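Side-chain contacts in 11R-lipoxygenase (PDB 3VF1), which probably inserts molecular oxygen into a polyunsaturated fatty acid, as lipoxygenases do, using one non-heme iron per subunit and under calcium regulation: residues A[501-506]-A[563-568]; A[509-514]-A[559-564]. All coordinates share one frame; numbering follows the deposited sequence.

Overall arrangement
Both contacts join the same two helices of the lipoxygenase domain, 491-514 and 557-579, which cross with opposed directions, at 128° and 144° in the two segment pairs. Along helix 491-514, contact 1 (501-506 with 563-568) comes before contact 2 (509-514 with 559-564); along helix 557-579 the order is reversed, and the two share Phe563 and Leu564. Their centres are about 8 Å apart, and His504 of contact 1 packs on Val561 of contact 2, making them neighbouring parts of one buried interface. Contact 1 lies nearer the iron, whose ligands His575 and Asn579 stand at the C-terminal end of helix 557-579; contact 2 lies farther from the centre of the chain.

Contact 1: A[501-506]-A[563-568]; sequences NVIHQF and FLTVVV
Ile503 lays its CG2 methyl against the side chain of Val568, with CG2 3.6 Å from Val568 CG1, and the two branched side chains meet at a slant. In Ile503 a chi1 of -71° sets CG1 opposite the carbonyl carbon, which leaves the CG2 methyl anti to the backbone N and facing Val568. Beta-branched residues suit this place, since their methyls sit close to the backbone and fill the gap between helices without a long arm.

The arrangement is a steeply crossed helix pair in the lipoxygenase domain, the segment axes approaching to 9.1 Å and their N-to-C directions differing by 128°, more antiparallel than parallel.

One turn before Val568 in helix 557-579, Thr565 packs beside His504. The backbones come closest here, Thr565 CA 5.4 Å from His504 CA, and a short threonine side chain fits so small a gap. Thr565 OG1 lies obliquely to the imidazole, 3.4 Å from His504 CD2, a packing contact; the hydroxyl itself is hydrogen-bonded to Val561 O, one turn back in its own helix, which satisfies a buried polar atom.

Helix 557-579 also supplies the iron ligands His575 and Asn579, and the side chain of Val568 lies about 11 Å from that of His575. Beyond the pair, Val568 also touches His424 of helix 416-425, and Phe506 stacks on Phe662 of helix 653-676.

Contact 2: A[509-514]-A[559-564]; sequences DIIQIY and ELVHFL
With chi1 -68° and chi2 -61°, Ile511 sends CG1 opposite its own carbonyl carbon and folds CD1 back from a fully extended course, so that this methyl meets two leucines of the facing segment. Leu560 contributes by holding CG anti to its backbone N, which places CD2 against the isoleucine.

This is apolar packing between two helices of the helical lipoxygenase domain whose segments run broadly antiparallel, at 144°, away from the iron site. The segment axes come to 10.2 Å, and the nearest backbone pair, Ile511 CA and Val561 CA, is separated by 7.1 Å, a spacing that larger aliphatic side chains can bridge.

Ile511 is the one residue of 509-514 that touches 559-564, and it meets three partners there. Its CD1 methyl lies 3.9 Å from Leu560 CD2 and 3.8 Å from Leu564 CD1; those leucines are four residues apart, hence on the same side of helix 557-579. Both approach Ile511 at a slant, whereas Val561 runs alongside it in the opposite sense. An isoleucine suits the position because its two branches spread over the facing helix: CD1 meets both leucines, and CG2 also reaches Leu560 CD2. The leucines, branching farther from the backbone, extend their methyls across the wider gap.

The surroundings continue the apolar character: Leu560 also rests on Phe554, and Leu564 on Leu420 and Leu421 of helix 416-425. The CG2 methyl of Val561 packs 4.0 Å from Ile511 CB.

Contact 1: A[501-506]-A[563-568]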
loop_
_atom_site.group_PDB
_atom_site.type_symbol
_atom_site.label_atom_id
_atom_site.label_comp_id
_atom_site.label_asym_id
_atom_site.label_seq_id
_atom_site.Cartn_x
_atom_site.Cartn_y
_atom_site.Cartn_z
ATOM N N ASN A 501 -11.984 0.349 12.525
ATOM C CA ASN A 501 -13.128 0.985 13.166
ATOM C C ASN A 501 -12.907 2.476 13.407
ATOM O O ASN A 501 -13.849 3.264 13.355
ATOM C CB ASN A 501 -13.451 0.283 14.488
ATOM C CG ASN A 501 -14.105 -1.070 14.282
ATOM O OD1 ASN A 501 -14.931 -1.242 13.385
ATOM N ND2 ASN A 501 -13.739 -2.039 15.114
ATOM N N VAL A 502 -11.663 2.859 13.670
ATOM C CA VAL A 502 -11.329 4.263 13.883
ATOM C C VAL A 502 -11.342 5.031 12.566
ATOM O O VAL A 502 -11.755 6.190 12.521
ATOM C CB VAL A 502 -9.957 4.423 14.573
ATOM C CG1 VAL A 502 -9.285 5.717 14.149
ATOM C CG2 VAL A 502 -10.119 4.367 16.084
ATOM N N ILE A 503 -10.895 4.382 11.497
ATOM C CA ILE A 503 -10.909 4.992 10.173
ATOM C C ILE A 503 -12.335 5.065 9.635
ATOM O O ILE A 503 -12.702 6.021 8.955
ATOM C CB ILE A 503 -10.036 4.209 9.177
ATOM C CG1 ILE A 503 -8.557 4.399 9.512
ATOM C CG2 ILE A 503 -10.306 4.674 7.751
ATOM C CD1 ILE A 503 -7.628 3.500 8.722
ATOM N N HIS A 504 -13.136 4.050 9.939
ATOM C CA HIS A 504 -14.527 4.035 9.505
ATOM C C HIS A 504 -15.285 5.183 10.155
ATOM O O HIS A 504 -16.139 5.807 9.530
ATOM C CB HIS A 504 -15.195 2.709 9.862
ATOM C CG HIS A 504 -16.608 2.602 9.383
ATOM N ND1 HIS A 504 -17.682 3.041 10.127
ATOM C CD2 HIS A 504 -17.124 2.115 8.230
ATOM C CE1 HIS A 504 -18.799 2.825 9.456
ATOM N NE2 HIS A 504 -18.488 2.262 8.301
ATOM N N GLN A 505 -14.967 5.457 11.416
ATOM C CA GLN A 505 -15.602 6.547 12.143
ATOM C C GLN A 505 -15.233 7.889 11.519
ATOM O O GLN A 505 -16.084 8.760 11.352
ATOM C CB GLN A 505 -15.186 6.522 13.614
ATOM C CG GLN A 505 -15.919 7.533 14.474
ATOM C CD GLN A 505 -17.415 7.296 14.490
ATOM O OE1 GLN A 505 -17.873 6.192 14.779
ATOM N NE2 GLN A 505 -18.184 8.330 14.166
ATOM N N PHE A 506 -13.959 8.050 11.174
ATOM C CA PHE A 506 -13.480 9.293 10.580
ATOM C C PHE A 506 -14.148 9.563 9.236
ATOM O O PHE A 506 -14.643 10.660 8.989
ATOM C CB PHE A 506 -11.961 9.255 10.407
ATOM C CG PHE A 506 -11.418 10.384 9.578
ATOM C CD1 PHE A 506 -11.583 11.697 9.982
ATOM C CD2 PHE A 506 -10.737 10.132 8.398
ATOM C CE1 PHE A 506 -11.085 12.737 9.224
ATOM C CE2 PHE A 506 -10.235 11.171 7.636
ATOM C CZ PHE A 506 -10.410 12.474 8.049
ATOM N N PHE A 563 -17.002 1.879 1.205
ATOM C CA PHE A 563 -16.068 1.809 0.089
ATOM C C PHE A 563 -14.848 2.689 0.335
ATOM O O PHE A 563 -13.727 2.306 0.014
ATOM C CB PHE A 563 -16.751 2.218 -1.216
ATOM C CG PHE A 563 -15.941 1.910 -2.441
ATOM C CD1 PHE A 563 -16.063 0.685 -3.078
ATOM C CD2 PHE A 563 -15.050 2.839 -2.953
ATOM C CE1 PHE A 563 -15.317 0.396 -4.204
ATOM C CE2 PHE A 563 -14.302 2.555 -4.080
ATOM C CZ PHE A 563 -14.435 1.331 -4.706
ATOM N N LEU A 564 -15.068 3.866 0.911
ATOM C CA LEU A 564 -13.976 4.796 1.177
ATOM C C LEU A 564 -13.124 4.318 2.348
ATOM O O LEU A 564 -11.915 4.542 2.378
ATOM C CB LEU A 564 -14.522 6.196 1.461
ATOM C CG LEU A 564 -15.239 6.871 0.289
ATOM C CD1 LEU A 564 -15.860 8.185 0.733
ATOM C CD2 LEU A 564 -14.285 7.095 -0.869
ATOM N N THR A 565 -13.759 3.659 3.314
ATOM C CA THR A 565 -13.038 3.090 4.444
ATOM C C THR A 565 -12.051 2.041 3.942
ATOM O O THR A 565 -10.907 1.981 4.394
ATOM C CB THR A 565 -13.997 2.442 5.459
ATOM O OG1 THR A 565 -14.837 3.448 6.043
ATOM C CG2 THR A 565 -13.224 1.741 6.564
ATOM N N VAL A 566 -12.501 1.218 3.000
ATOM C CA VAL A 566 -11.650 0.204 2.390
ATOM C C VAL A 566 -10.411 0.833 1.765
ATOM O O VAL A 566 -9.301 0.336 1.940
ATOM C CB VAL A 566 -12.412 -0.588 1.304
ATOM C CG1 VAL A 566 -11.441 -1.328 0.392
ATOM C CG2 VAL A 566 -13.394 -1.559 1.942
ATOM N N VAL A 567 -10.605 1.928 1.037
ATOM C CA VAL A 567 -9.508 2.581 0.334
ATOM C C VAL A 567 -8.490 3.167 1.309
ATOM O O VAL A 567 -7.289 2.935 1.181
ATOM C CB VAL A 567 -10.019 3.702 -0.592
ATOM C CG1 VAL A 567 -8.852 4.441 -1.233
ATOM C CG2 VAL A 567 -10.935 3.131 -1.660
ATOM N N VAL A 568 -8.975 3.932 2.282
ATOM C CA VAL A 568 -8.097 4.583 3.248
ATOM C C VAL A 568 -7.332 3.551 4.072
ATOM O O VAL A 568 -6.145 3.722 4.357
ATOM C CB VAL A 568 -8.892 5.503 4.200
ATOM C CG1 VAL A 568 -7.990 6.039 5.306
ATOM C CG2 VAL A 568 -9.524 6.648 3.428
#

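Contact 2: A[509-514]-A[559-564]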
loop_
_atom_site.group_PDB
_atom_site.type_symbol
_atom_site.label_atom_id
_atom_site.label_comp_id
_atom_site.label_asym_id
_atom_site.label_seq_id
_atom_site.Cartn_x
_atom_site.Cartn_y
_atom_site.Cartn_z
ATOM N N ASP A 509 -17.720 10.566 9.718
ATOM C CA ASP A 509 -17.841 11.933 10.209
ATOM C C ASP A 509 -17.728 12.929 9.061
ATOM O O ASP A 509 -18.543 13.841 8.940
ATOM C CB ASP A 509 -16.772 12.226 11.264
ATOM C CG ASP A 509 -17.013 11.481 12.562
ATOM O OD1 ASP A 509 -18.118 10.924 12.734
ATOM O OD2 ASP A 509 -16.100 11.462 13.416
ATOM N N ILE A 510 -16.717 12.748 8.216
ATOM C CA ILE A 510 -16.494 13.641 7.087
ATOM C C ILE A 510 -17.679 13.618 6.132
ATOM O O ILE A 510 -18.181 14.663 5.725
ATOM C CB ILE A 510 -15.223 13.253 6.306
ATOM C CG1 ILE A 510 -13.977 13.453 7.174
ATOM C CG2 ILE A 510 -15.113 14.067 5.023
ATOM C CD1 ILE A 510 -13.785 14.875 7.666
ATOM N N ILE A 511 -18.126 12.419 5.777
ATOM C CA ILE A 511 -19.210 12.259 4.816
ATOM C C ILE A 511 -20.527 12.843 5.326
ATOM O O ILE A 511 -21.306 13.397 4.552
ATOM C CB ILE A 511 -19.412 10.775 4.453
ATOM C CG1 ILE A 511 -18.207 10.254 3.666
ATOM C CG2 ILE A 511 -20.690 10.583 3.643
ATOM C CD1 ILE A 511 -17.964 10.971 2.352
ATOM N N GLN A 512 -20.774 12.728 6.626
ATOM C CA GLN A 512 -22.020 13.229 7.201
ATOM C C GLN A 512 -22.004 14.744 7.388
ATOM O O GLN A 512 -23.032 15.348 7.690
ATOM C CB GLN A 512 -22.325 12.526 8.526
ATOM C CG GLN A 512 -22.757 11.077 8.349
ATOM C CD GLN A 512 -23.217 10.435 9.643
ATOM O OE1 GLN A 512 -23.177 11.054 10.708
ATOM N NE2 GLN A 512 -23.662 9.186 9.556
ATOM N N ILE A 513 -20.838 15.356 7.206
ATOM C CA ILE A 513 -20.729 16.811 7.230
ATOM C C ILE A 513 -21.282 17.414 5.942
ATOM O O ILE A 513 -21.870 18.497 5.958
ATOM C CB ILE A 513 -19.263 17.266 7.406
ATOM C CG1 ILE A 513 -18.811 17.063 8.853
ATOM C CG2 ILE A 513 -19.104 18.732 7.024
ATOM C CD1 ILE A 513 -17.328 17.288 9.071
ATOM N N TYR A 514 -21.098 16.708 4.830
ATOM C CA TYR A 514 -21.460 17.236 3.516
ATOM C C TYR A 514 -22.704 16.571 2.928
ATOM O O TYR A 514 -23.465 17.206 2.198
ATOM C CB TYR A 514 -20.274 17.093 2.561
ATOM C CG TYR A 514 -19.041 17.803 3.064
ATOM C CD1 TYR A 514 -18.867 19.163 2.854
ATOM C CD2 TYR A 514 -18.060 17.119 3.767
ATOM C CE1 TYR A 514 -17.748 19.821 3.323
ATOM C CE2 TYR A 514 -16.936 17.767 4.238
ATOM C CZ TYR A 514 -16.785 19.119 4.012
ATOM O OH TYR A 514 -15.669 19.773 4.479
ATOM N N GLU A 559 -23.058 2.913 1.987
ATOM C CA GLU A 559 -22.275 2.309 0.913
ATOM C C GLU A 559 -21.049 3.154 0.612
ATOM O O GLU A 559 -19.956 2.628 0.403
ATOM C CB GLU A 559 -23.113 2.172 -0.359
ATOM C CG GLU A 559 -24.197 1.112 -0.292
ATOM C CD GLU A 559 -24.996 1.021 -1.580
ATOM O OE1 GLU A 559 -24.485 1.465 -2.632
ATOM O OE2 GLU A 559 -26.135 0.507 -1.540
ATOM N N LEU A 560 -21.239 4.469 0.587
ATOM C CA LEU A 560 -20.163 5.399 0.278
ATOM C C LEU A 560 -19.071 5.348 1.346
ATOM O O LEU A 560 -17.882 5.308 1.033
ATOM C CB LEU A 560 -20.714 6.820 0.160
ATOM C CG LEU A 560 -19.690 7.919 -0.122
ATOM C CD1 LEU A 560 -18.897 7.607 -1.380
ATOM C CD2 LEU A 560 -20.383 9.266 -0.244
ATOM N N VAL A 561 -19.484 5.347 2.609
ATOM C CA VAL A 561 -18.540 5.312 3.718
ATOM C C VAL A 561 -17.721 4.025 3.699
ATOM O O VAL A 561 -16.501 4.055 3.854
ATOM C CB VAL A 561 -19.260 5.439 5.076
ATOM C CG1 VAL A 561 -18.301 5.144 6.223
ATOM C CG2 VAL A 561 -19.865 6.827 5.226
ATOM N N HIS A 562 -18.392 2.895 3.508
ATOM C CA HIS A 562 -17.709 1.607 3.508
ATOM C C HIS A 562 -16.627 1.561 2.439
ATOM O O HIS A 562 -15.474 1.242 2.725
ATOM C CB HIS A 562 -18.695 0.463 3.280
ATOM C CG HIS A 562 -18.046 -0.886 3.239
ATOM N ND1 HIS A 562 -17.615 -1.539 4.374
ATOM C CD2 HIS A 562 -17.741 -1.698 2.199
ATOM C CE1 HIS A 562 -17.081 -2.699 4.035
ATOM N NE2 HIS A 562 -17.143 -2.819 2.722
ATOM N N PHE A 563 -17.002 1.879 1.205
ATOM C CA PHE A 563 -16.068 1.809 0.089
ATOM C C PHE A 563 -14.848 2.689 0.335
ATOM O O PHE A 563 -13.727 2.306 0.014
ATOM C CB PHE A 563 -16.751 2.218 -1.216
ATOM C CG PHE A 563 -15.941 1.910 -2.441
ATOM C CD1 PHE A 563 -16.063 0.685 -3.078
ATOM C CD2 PHE A 563 -15.050 2.839 -2.953
ATOM C CE1 PHE A 563 -15.317 0.396 -4.204
ATOM C CE2 PHE A 563 -14.302 2.555 -4.080
ATOM C CZ PHE A 563 -14.435 1.331 -4.706
ATOM N N LEU A 564 -15.068 3.866 0.911
ATOM C CA LEU A 564 -13.976 4.796 1.177
ATOM C C LEU A 564 -13.124 4.318 2.348
ATOM O O LEU A 564 -11.915 4.542 2.378
ATOM C CB LEU A 564 -14.522 6.196 1.461
ATOM C CG LEU A 564 -15.239 6.871 0.289
ATOM C CD1 LEU A 564 -15.860 8.185 0.733
ATOM C CD2 LEU A 564 -14.285 7.095 -0.869
#